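Local coordinates for protein serine racemase (Enterococcus faecalis, PDB 4ECL) that is a member of the alanine racemase family, modelled here as its cytoplasmic domain, with a TIM-barrel domain and a beta-rich C-terminal domain, at residues E32-V37 / S60-T65; T159-A164 / N176-S181; V199-S204 / L213-I218. One frame throughout, in Å; residues are numbered along the deposited sequence.

Interaction 1. Residues E32-V37 / S60-T65; sequences ELMAVV and SFAVAT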
# COMPACT_ATOMS: atom_id res chain seq x y z
N GLU A 32 -28.00 7.20 14.04
CA GLU A 32 -27.43 7.76 12.83
C GLU A 32 -26.26 6.93 12.27
O GLU A 32 -25.45 6.38 13.02
CB GLU A 32 -26.98 9.20 13.09
CG GLU A 32 -26.85 10.04 11.85
CD GLU A 32 -26.31 11.43 12.14
OE1 GLU A 32 -26.47 11.90 13.29
OE2 GLU A 32 -25.71 12.03 11.22
N LEU A 33 -26.20 6.83 10.95
CA LEU A 33 -25.11 6.14 10.30
C LEU A 33 -23.85 7.00 10.36
O LEU A 33 -23.84 8.14 9.88
CB LEU A 33 -25.50 5.80 8.85
CG LEU A 33 -24.59 4.84 8.09
CD1 LEU A 33 -25.36 4.12 6.97
CD2 LEU A 33 -23.37 5.57 7.52
N MSE A 34 -22.79 6.47 10.98
CA MSE A 34 -21.49 7.16 10.94
C MSE A 34 -20.57 6.43 9.97
O MSE A 34 -20.07 5.34 10.26
CB MSE A 34 -20.84 7.25 12.33
CG MSE A 34 -19.55 8.06 12.30
SE MSE A 34 -18.67 8.24 14.03
CE MSE A 34 -19.73 9.71 14.78
N ALA A 35 -20.36 7.04 8.81
CA ALA A 35 -19.63 6.38 7.76
C ALA A 35 -18.14 6.47 8.07
O ALA A 35 -17.59 7.56 8.21
CB ALA A 35 -19.96 7.01 6.42
N VAL A 36 -17.50 5.32 8.19
CA VAL A 36 -16.08 5.28 8.48
C VAL A 36 -15.31 5.38 7.16
O VAL A 36 -15.31 4.43 6.36
CB VAL A 36 -15.74 3.97 9.19
CG1 VAL A 36 -14.23 3.89 9.47
CG2 VAL A 36 -16.54 3.85 10.48
N VAL A 37 -14.66 6.52 6.93
CA VAL A 37 -14.02 6.76 5.63
C VAL A 37 -12.49 6.90 5.71
O VAL A 37 -11.86 7.45 4.82
CB VAL A 37 -14.64 7.99 4.91
CG1 VAL A 37 -16.09 7.69 4.50
CG2 VAL A 37 -14.59 9.23 5.79
N SER A 60 -22.67 12.19 9.06
CA SER A 60 -21.67 11.90 10.08
C SER A 60 -20.55 11.00 9.54
O SER A 60 -20.82 9.94 8.96
CB SER A 60 -22.36 11.23 11.28
OG SER A 60 -21.51 11.20 12.41
N PHE A 61 -19.30 11.42 9.75
CA PHE A 61 -18.13 10.69 9.24
C PHE A 61 -17.06 10.47 10.32
O PHE A 61 -16.90 11.30 11.21
CB PHE A 61 -17.52 11.42 8.03
CG PHE A 61 -18.48 11.59 6.89
CD1 PHE A 61 -18.65 10.59 5.96
CD2 PHE A 61 -19.26 12.73 6.80
CE1 PHE A 61 -19.57 10.73 4.94
CE2 PHE A 61 -20.18 12.88 5.78
CZ PHE A 61 -20.34 11.88 4.85
N ALA A 62 -16.36 9.35 10.22
CA ALA A 62 -15.24 9.03 11.09
C ALA A 62 -13.96 8.88 10.26
O ALA A 62 -13.98 8.23 9.21
CB ALA A 62 -15.51 7.75 11.84
N VAL A 63 -12.86 9.47 10.71
CA VAL A 63 -11.57 9.30 10.06
C VAL A 63 -10.55 8.88 11.10
O VAL A 63 -10.82 8.98 12.30
CB VAL A 63 -11.08 10.61 9.43
CG1 VAL A 63 -11.86 10.91 8.16
CG2 VAL A 63 -11.23 11.74 10.43
N ALA A 64 -9.38 8.43 10.66
CA ALA A 64 -8.36 7.99 11.62
C ALA A 64 -7.53 9.15 12.16
O ALA A 64 -7.05 9.09 13.29
CB ALA A 64 -7.44 6.94 10.99
N THR A 65 -7.33 10.18 11.34
CA THR A 65 -6.38 11.23 11.68
C THR A 65 -6.92 12.60 11.34
O THR A 65 -7.80 12.72 10.51
CB THR A 65 -5.05 11.06 10.92
OG1 THR A 65 -5.25 11.44 9.55
CG2 THR A 65 -4.53 9.62 10.99

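Interaction 2. Residues T159-A164 / N176-S181; sequences THLCAA and NKQIGS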
# COMPACT_ATOMS: atom_id res chain seq x y z
N THR A 159 -17.13 3.18 22.75
CA THR A 159 -16.16 2.11 22.91
C THR A 159 -16.12 1.22 21.66
O THR A 159 -16.98 1.33 20.79
CB THR A 159 -16.45 1.27 24.19
OG1 THR A 159 -15.31 0.44 24.50
CG2 THR A 159 -17.71 0.42 24.02
N HIS A 160 -15.11 0.35 21.57
CA HIS A 160 -15.00 -0.58 20.46
C HIS A 160 -15.11 -2.01 20.98
O HIS A 160 -14.47 -2.35 21.98
CB HIS A 160 -13.66 -0.42 19.73
CG HIS A 160 -13.71 0.49 18.55
ND1 HIS A 160 -13.59 1.86 18.65
CD2 HIS A 160 -13.88 0.23 17.23
CE1 HIS A 160 -13.68 2.40 17.44
NE2 HIS A 160 -13.85 1.43 16.56
N LEU A 161 -15.89 -2.83 20.30
CA LEU A 161 -16.00 -4.25 20.65
C LEU A 161 -14.89 -5.06 19.99
O LEU A 161 -14.58 -4.87 18.81
CB LEU A 161 -17.37 -4.79 20.24
CG LEU A 161 -18.55 -4.03 20.84
CD1 LEU A 161 -19.87 -4.51 20.20
CD2 LEU A 161 -18.57 -4.19 22.36
N CYS A 162 -14.30 -5.97 20.75
CA CYS A 162 -13.20 -6.79 20.25
C CYS A 162 -13.60 -7.84 19.23
O CYS A 162 -12.88 -8.07 18.27
CB CYS A 162 -12.50 -7.49 21.40
SG CYS A 162 -11.49 -6.38 22.37
N ALA A 163 -14.73 -8.49 19.46
CA ALA A 163 -15.04 -9.71 18.72
C ALA A 163 -16.53 -9.86 18.43
O ALA A 163 -17.10 -10.94 18.59
CB ALA A 163 -14.54 -10.93 19.51
N ALA A 164 -17.15 -8.77 17.99
CA ALA A 164 -18.57 -8.79 17.69
C ALA A 164 -18.83 -9.63 16.45
O ALA A 164 -19.97 -10.00 16.16
CB ALA A 164 -19.09 -7.37 17.49
N ASN A 176 -20.33 -9.42 25.58
CA ASN A 176 -21.37 -9.07 26.52
C ASN A 176 -20.81 -8.37 27.76
O ASN A 176 -21.44 -7.47 28.32
CB ASN A 176 -22.20 -10.29 26.88
CG ASN A 176 -23.20 -10.65 25.81
OD1 ASN A 176 -23.70 -9.77 25.11
ND2 ASN A 176 -23.49 -11.94 25.67
N LYS A 177 -19.61 -8.77 28.18
CA LYS A 177 -19.05 -8.08 29.34
C LYS A 177 -18.51 -6.71 28.93
O LYS A 177 -18.52 -5.79 29.74
CB LYS A 177 -18.01 -8.93 30.09
CG LYS A 177 -16.78 -9.32 29.29
CD LYS A 177 -15.83 -10.20 30.12
CE LYS A 177 -15.99 -11.69 29.79
NZ LYS A 177 -14.78 -12.50 30.14
N GLN A 178 -18.09 -6.56 27.67
CA GLN A 178 -17.67 -5.24 27.20
C GLN A 178 -18.85 -4.28 27.25
O GLN A 178 -18.73 -3.13 27.68
CB GLN A 178 -17.13 -5.29 25.77
CG GLN A 178 -15.72 -5.84 25.67
CD GLN A 178 -15.05 -5.46 24.37
OE1 GLN A 178 -14.88 -6.28 23.48
NE2 GLN A 178 -14.67 -4.19 24.25
N ILE A 179 -19.99 -4.76 26.78
CA ILE A 179 -21.21 -3.96 26.78
C ILE A 179 -21.68 -3.65 28.20
O ILE A 179 -22.02 -2.51 28.53
CB ILE A 179 -22.30 -4.69 25.98
CG1 ILE A 179 -21.83 -4.85 24.52
CG2 ILE A 179 -23.63 -3.96 26.10
CD1 ILE A 179 -22.61 -5.88 23.75
N GLY A 180 -21.66 -4.67 29.05
CA GLY A 180 -22.03 -4.50 30.45
C GLY A 180 -21.16 -3.47 31.15
O GLY A 180 -21.66 -2.61 31.88
N SER A 181 -19.85 -3.56 30.93
CA SER A 181 -18.91 -2.63 31.55
C SER A 181 -19.21 -1.22 31.09
O SER A 181 -19.11 -0.27 31.86
CB SER A 181 -17.47 -2.97 31.15
OG SER A 181 -17.19 -4.33 31.41
O HOH W 1 -16.00 -8.09 21.92

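Interaction 3. Residues V199-S204 / L213-I218; sequences VHIQSS and LECDYI. With SO4 (sulfate ion), chain G.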
# COMPACT_ATOMS: atom_id res chain seq x y z
N VAL A 199 -24.23 8.18 22.30
CA VAL A 199 -23.53 6.93 22.56
C VAL A 199 -23.29 6.14 21.27
O VAL A 199 -24.18 6.05 20.42
CB VAL A 199 -24.34 6.06 23.53
CG1 VAL A 199 -23.74 4.67 23.66
CG2 VAL A 199 -24.45 6.74 24.91
N HIS A 200 -22.10 5.55 21.14
CA HIS A 200 -21.90 4.55 20.10
C HIS A 200 -20.95 3.44 20.53
O HIS A 200 -19.96 3.68 21.20
CB HIS A 200 -21.53 5.17 18.74
CG HIS A 200 -20.43 6.19 18.79
ND1 HIS A 200 -19.17 5.94 18.29
CD2 HIS A 200 -20.41 7.47 19.23
CE1 HIS A 200 -18.41 7.02 18.44
NE2 HIS A 200 -19.14 7.96 19.02
N ILE A 201 -21.28 2.22 20.15
CA ILE A 201 -20.61 1.01 20.63
C ILE A 201 -20.31 0.12 19.42
O ILE A 201 -19.33 -0.62 19.41
CB ILE A 201 -21.56 0.25 21.60
CG1 ILE A 201 -21.75 1.04 22.89
CG2 ILE A 201 -21.07 -1.15 21.94
CD1 ILE A 201 -23.01 0.64 23.65
N GLN A 202 -21.16 0.22 18.40
CA GLN A 202 -21.12 -0.73 17.29
C GLN A 202 -20.34 -0.28 16.06
O GLN A 202 -20.44 0.86 15.59
CB GLN A 202 -22.53 -1.10 16.83
CG GLN A 202 -23.41 -1.70 17.92
CD GLN A 202 -24.84 -1.29 17.74
OE1 GLN A 202 -25.19 -0.13 17.95
NE2 GLN A 202 -25.68 -2.24 17.31
N SER A 203 -19.57 -1.22 15.53
CA SER A 203 -19.08 -1.11 14.17
C SER A 203 -19.96 -2.03 13.32
O SER A 203 -21.05 -2.40 13.77
CB SER A 203 -17.60 -1.50 14.11
OG SER A 203 -16.84 -0.54 14.80
N SER A 204 -19.49 -2.41 12.12
CA SER A 204 -20.30 -3.23 11.20
C SER A 204 -20.88 -4.50 11.83
O SER A 204 -22.07 -4.76 11.74
CB SER A 204 -19.51 -3.64 9.94
OG SER A 204 -19.19 -2.53 9.11
N LEU A 213 -28.81 -3.67 20.42
CA LEU A 213 -28.27 -2.48 21.08
C LEU A 213 -28.95 -1.21 20.59
O LEU A 213 -29.34 -1.13 19.43
CB LEU A 213 -26.75 -2.37 20.89
CG LEU A 213 -25.88 -3.38 21.63
CD1 LEU A 213 -24.44 -3.33 21.10
CD2 LEU A 213 -25.92 -3.14 23.16
N GLU A 214 -29.10 -0.23 21.48
CA GLU A 214 -29.73 1.04 21.13
C GLU A 214 -28.79 2.23 21.37
O GLU A 214 -28.68 2.72 22.50
CB GLU A 214 -31.02 1.23 21.93
CG GLU A 214 -32.12 0.23 21.62
CD GLU A 214 -32.83 0.49 20.28
OE1 GLU A 214 -32.71 1.61 19.73
OE2 GLU A 214 -33.52 -0.42 19.80
N CYS A 215 -28.14 2.69 20.31
CA CYS A 215 -27.17 3.78 20.41
C CYS A 215 -27.54 4.94 19.48
O CYS A 215 -28.51 4.86 18.73
CB CYS A 215 -25.76 3.28 20.09
SG CYS A 215 -25.28 1.83 21.08
N ASP A 216 -26.74 6.01 19.52
CA ASP A 216 -27.03 7.18 18.69
C ASP A 216 -26.29 7.17 17.36
O ASP A 216 -26.68 7.86 16.42
CB ASP A 216 -26.70 8.45 19.47
CG ASP A 216 -27.47 8.53 20.77
OD1 ASP A 216 -28.66 8.92 20.72
OD2 ASP A 216 -26.91 8.16 21.82
N TYR A 217 -25.21 6.39 17.30
CA TYR A 217 -24.50 6.16 16.05
C TYR A 217 -24.13 4.70 15.91
O TYR A 217 -23.90 3.99 16.90
CB TYR A 217 -23.18 6.91 15.99
CG TYR A 217 -23.24 8.41 16.06
CD1 TYR A 217 -23.55 9.18 14.95
CD2 TYR A 217 -22.93 9.07 17.24
CE1 TYR A 217 -23.57 10.56 15.02
CE2 TYR A 217 -22.95 10.43 17.32
CZ TYR A 217 -23.27 11.18 16.21
OH TYR A 217 -23.28 12.55 16.32
N ILE A 218 -24.03 4.27 14.66
CA ILE A 218 -23.31 3.06 14.33
C ILE A 218 -22.23 3.43 13.31
O ILE A 218 -22.52 4.06 12.29
CB ILE A 218 -24.26 1.97 13.78
CG1 ILE A 218 -25.27 1.60 14.87
CG2 ILE A 218 -23.47 0.76 13.33
CD1 ILE A 218 -26.27 0.55 14.46
S SO4 G . -15.72 -2.06 10.51
O1 SO4 G . -15.03 -1.12 11.40
O2 SO4 G . -17.11 -1.63 10.35
O3 SO4 G . -15.03 -2.05 9.22
O4 SO4 G . -15.65 -3.40 11.07
O HOH W 2 -23.39 1.77 18.27
O HOH W 3 -27.51 1.05 17.84

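Interaction 1. Residues E32-V37 / S60-T65
Ala35 is held to strand 60-63 through both of its backbone polar atoms: Ala35 N donates to Ser60 O at 2.9 Å, and Ala35 O takes the hydrogen of Ala62 N at 3.0 Å. One step on, Val37 N meets Ala62 O at 2.9 Å, arriving nearly along the C=O axis. Ala62 thus uses both its N-H and its carbonyl toward strand 32-36, bonding to the residues before and after Val36. This alternation marks parallel pairing, and the two strand axes diverge by 33°, as twisted neighbours do.

The packing is tightest around these bonds. On the face carrying Ala35 and Phe61, the alanine CB rests 3.8 Å from Phe61 CD1, the same ring atom that Val37 CG1 approaches obliquely; Thr50 and Leu53 of helix 46-55 cover this side. On the other face lie Met34, a selenomethionine, and Ala62, with Met34 SE 3.9 Å from Ala62 CB. The Met34 chain runs straight out and then bends at its last torsion (chi3 -82°), which brings CE back to 3.3 Å from Ser60 OG. That hydroxyl has its own polar partner in Glu80 of the next strand.

The ends are looser. Glu32 is partly exposed, and its OE2 lies 3.4 Å from Ser60 CB while hydrogen-bonding to the hydroxyl of Ser59. At the far end the strands part: the side chains of Val37 and Val63 meet through methyl groups, and the chain leaves towards Thr65, whose hydroxyl caps the following helix at Glu68 N.

Two parallel strands hydrogen-bonded side by side, with the intervening helix 46-55 packed over one face, make a beta-alpha-beta crossover, the repeating element of the TIM barrel.

Interaction 2. Residues T159-A164 / N176-S181
His160 O accepts from the side-chain amide of Gln178, which goes on to meet Cys162. Gln178 NE2 donates to His160 O at 2.9 Å, a somewhat bent bond that leaves the plane of the amide; the same nitrogen is also hydrogen-bonded to the hydroxyl of Thr128. Leu161 comes next and supplies the apolar part: the leucine and glutamine side chains cross obliquely, with Leu161 CD2 3.9 Å from Gln178 CB, and the same methyl reaches Ile179 CG1 at 4.0 Å. At Cys162 the backbone turns its N-H onto Gln178 OE1, 2.8 Å away, in the carbonyl plane on a lone pair and nearly straight at 170°. Cys162 CB lies close to that oxygen as well. Ala163 is linked through a water, which accepts from Ala163 N at 2.8 Å and donates to Gln178 OE1 at 2.6 Å.

The buried amide spans Leu161, donating to the carbonyl before it and accepting from the N-H after it. With Thr128 on the nitrogen and the water on the oxygen, its rotation is fixed and both ends are satisfied. An extended chain (chi2 -161°) carries CD out from the helix to this position.

The loop follows strand 152-158 and leads into helix 169-191, whose middle carries Gln178. Thr159 bonds through its backbone to His200 of strand 198-200 and packs on Phe182 of the helix, while Cys162 touches Gly264 of the second subunit.

Interaction 3. Residues V199-S204 / L213-I218
Val199 O accepts two backbone donors from segment 213-218, Asp216 N at 2.7 Å and, weakly, Tyr217 N at 3.3 Å. The Asp216 side chain completes the grip: Val199 N donates to Asp216 OD2 at 2.7 Å, on the anti side of the carboxylate, so one aspartate holds both polar atoms of the valine backbone.

Beyond it, the edge of the Tyr217 ring points at the face of His200 in an offset edge-to-face pair, planes at 88° and ring centres 5.4 Å apart. The His200 ring is fixed by Arg219 at ND1 and His123 at NE2; Tyr217 OH bonds to Glu80.

Ile201 CD1 packs on Cys215 SG at 3.6 Å. Gln202 and Leu213 slide past each other in opposite directions, with Gln202 CG 3.7 Å from Leu213 CD1. Gln202 OE1 takes a hydrogen from each of two waters; one also donates to Tyr217 O, the other accepts from Cys215 N.

At the far end, Ser204 N and OG both donate to one oxygen of a sulfate, probably from the crystallisation liquor, with Ser204 OG 2.6 Å from SO4 O2. Ser204, starting helix 204-209, joins Gly221 N and Val222 N, just past strand 217-220, and Tyr42 OH; such a gathering of N-H and O-H groups is consistent with a site suited to an anion.

All three contacts belong to the TIM-barrel domain and come in series along the chain. Interactions 1 and 3 have centres about 12 Å apart and share the parallel sheet: strand 32-36 lies between 60-63 and 217-220, joined to the latter by probable backbone bonds such as Met34 N to Ile218 O. Interaction 2 joins the loop after strand 152-158 to outer helix 169-191, its centre about 11 Å from that of interaction 3 and about 20 Å from that of interaction 1, which it does not touch. Helix 169-191 leads on to strand 198-200, and Ile179 packs on Leu213. Interaction 3 thus bridges the other two, tying the closing strands of the barrel to its beginning and to an outer helix.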